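Local coordinates for putative uncharacterized protein (Bacteroides eggerthii DSM 20697, PDB 5BYP) that is of unknown function but has a lipocalin-like domain of the calycin clan, built mainly as a curled antiparallel beta sheet, at residues Lys60-Ser65 / Thr102-Glu107. Numbering follows the deposited sequence.
Sequences KDDEIS and TFKVEE
Ser-65 OG and Thr-102 OG1 hydrogen-bond to each other at 2.9 Å, and Glu-100 reaches the same threonine oxygen by a weak bond. They sit on two neighbouring antiparallel strands, 63-68 and 100-108, of the curled sheet of this lipocalin-like domain; the first strand leaves the hairpin turn at Asp-61 and Asp-62. Thr-102 has CG2 anti to its backbone N and OG1 anti to the carbonyl carbon (chi1 -54°), which sets the hydroxyl against Ser-65 while the methyl meets Glu-63 OE1 at 3.8 Å. On the face that carries Ser-65 and Thr-102, Glu-63 stretches out between Thr-102 and Lys-104. Its CG and OE2 lie against the aliphatic part of the lysine, with OE2 3.4 Å from Lys-104 CD; the lysine chain is bent twice and brings NZ within 4.0 Å of Asp-62 OD2, too far apart for a salt bridge. Lys-60 NZ makes a long ion pair with Glu-63 OE1. An alanine in place of Glu-63 would probably leave Lys-60 without this carboxylate and open a gap between Thr-102 CG2 and the bent chain of Lys-104. On the opposite face, that of Ile-64 and Phe-103, the contact is apolar: Ile-64 CG2 packs on Val-105 CG2 at 3.8 Å and on Phe-103 CB, beside Leu-115, and the phenylalanine ring meets Tyr-122 edge-to-face. Ile-64 and Phe-103 exchange two backbone bonds; past them, Val-105 N donates to Asp-62 O at 2.9 Å.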
# COMPACT_ATOMS: atom_id res chain seq x y z
N LYS A 60 7.05 -0.91 13.82
CA LYS A 60 7.58 -1.83 14.83
C LYS A 60 8.89 -2.43 14.34
O LYS A 60 8.91 -3.10 13.31
CB LYS A 60 6.55 -2.94 15.16
CG LYS A 60 5.90 -3.62 13.93
CD LYS A 60 4.97 -4.76 14.31
CE LYS A 60 4.52 -5.53 13.09
NZ LYS A 60 3.58 -6.64 13.44
N ASP A 61 9.99 -2.17 15.06
CA ASP A 61 11.33 -2.67 14.73
C ASP A 61 11.73 -2.25 13.29
O ASP A 61 12.03 -1.08 13.07
CB ASP A 61 11.42 -4.19 14.92
N ASP A 62 11.70 -3.19 12.33
CA ASP A 62 12.02 -2.92 10.92
C ASP A 62 10.82 -3.28 10.05
O ASP A 62 10.96 -3.75 8.91
CB ASP A 62 13.28 -3.71 10.49
CG ASP A 62 13.85 -3.31 9.14
OD1 ASP A 62 14.23 -2.12 8.98
OD2 ASP A 62 13.93 -4.19 8.25
N GLU A 63 9.62 -3.05 10.58
CA GLU A 63 8.38 -3.40 9.91
C GLU A 63 7.36 -2.26 9.93
O GLU A 63 7.37 -1.43 10.83
CB GLU A 63 7.76 -4.65 10.58
CG GLU A 63 8.62 -5.90 10.49
CD GLU A 63 7.92 -7.21 10.82
OE1 GLU A 63 7.13 -7.24 11.80
OE2 GLU A 63 8.19 -8.21 10.12
N ILE A 64 6.48 -2.24 8.92
CA ILE A 64 5.38 -1.30 8.83
C ILE A 64 4.11 -2.12 8.59
O ILE A 64 4.08 -2.98 7.69
CB ILE A 64 5.60 -0.18 7.76
CG1 ILE A 64 4.40 0.78 7.73
CG2 ILE A 64 5.90 -0.75 6.35
CD1 ILE A 64 4.71 2.13 7.21
N SER A 65 3.11 -1.93 9.45
CA SER A 65 1.86 -2.67 9.34
C SER A 65 0.79 -1.77 8.82
O SER A 65 0.28 -0.92 9.56
CB SER A 65 1.47 -3.27 10.68
OG SER A 65 2.24 -4.42 10.97
N THR A 102 1.80 -6.50 6.47
CA THR A 102 3.01 -6.13 7.21
C THR A 102 4.22 -6.34 6.30
O THR A 102 4.41 -7.44 5.76
CB THR A 102 3.10 -6.92 8.53
OG1 THR A 102 1.88 -6.74 9.24
CG2 THR A 102 4.26 -6.48 9.40
N PHE A 103 4.99 -5.27 6.09
CA PHE A 103 6.17 -5.26 5.22
C PHE A 103 7.43 -5.10 5.99
O PHE A 103 7.45 -4.37 6.98
CB PHE A 103 6.11 -4.10 4.22
CG PHE A 103 4.92 -4.04 3.31
CD1 PHE A 103 3.75 -3.39 3.71
CD2 PHE A 103 4.99 -4.54 2.02
CE1 PHE A 103 2.66 -3.30 2.85
CE2 PHE A 103 3.90 -4.43 1.15
CZ PHE A 103 2.74 -3.82 1.57
N LYS A 104 8.52 -5.68 5.48
CA LYS A 104 9.86 -5.44 6.00
C LYS A 104 10.39 -4.20 5.30
O LYS A 104 10.31 -4.11 4.07
CB LYS A 104 10.78 -6.66 5.79
CG LYS A 104 10.47 -7.87 6.70
CD LYS A 104 10.91 -7.69 8.17
CE LYS A 104 12.40 -7.84 8.41
NZ LYS A 104 12.74 -7.66 9.85
N VAL A 105 10.83 -3.21 6.07
CA VAL A 105 11.38 -1.98 5.49
C VAL A 105 12.85 -2.22 5.15
O VAL A 105 13.70 -2.23 6.05
CB VAL A 105 11.19 -0.75 6.40
CG1 VAL A 105 11.72 0.52 5.72
CG2 VAL A 105 9.72 -0.59 6.80
N GLU A 106 13.14 -2.48 3.87
CA GLU A 106 14.51 -2.73 3.41
C GLU A 106 15.26 -1.41 3.17
O GLU A 106 16.45 -1.31 3.49
CB GLU A 106 14.53 -3.57 2.12
CG GLU A 106 13.98 -4.98 2.31
CD GLU A 106 14.24 -5.93 1.16
OE1 GLU A 106 14.72 -5.48 0.10
OE2 GLU A 106 13.99 -7.15 1.34
N GLU A 107 14.56 -0.40 2.63
CA GLU A 107 15.13 0.91 2.32
C GLU A 107 14.12 2.01 2.60
O GLU A 107 12.91 1.85 2.32
CB GLU A 107 15.58 0.97 0.85
CG GLU A 107 16.36 2.22 0.45
CD GLU A 107 16.99 2.20 -0.93
OE1 GLU A 107 16.94 1.14 -1.60
OE2 GLU A 107 17.54 3.24 -1.34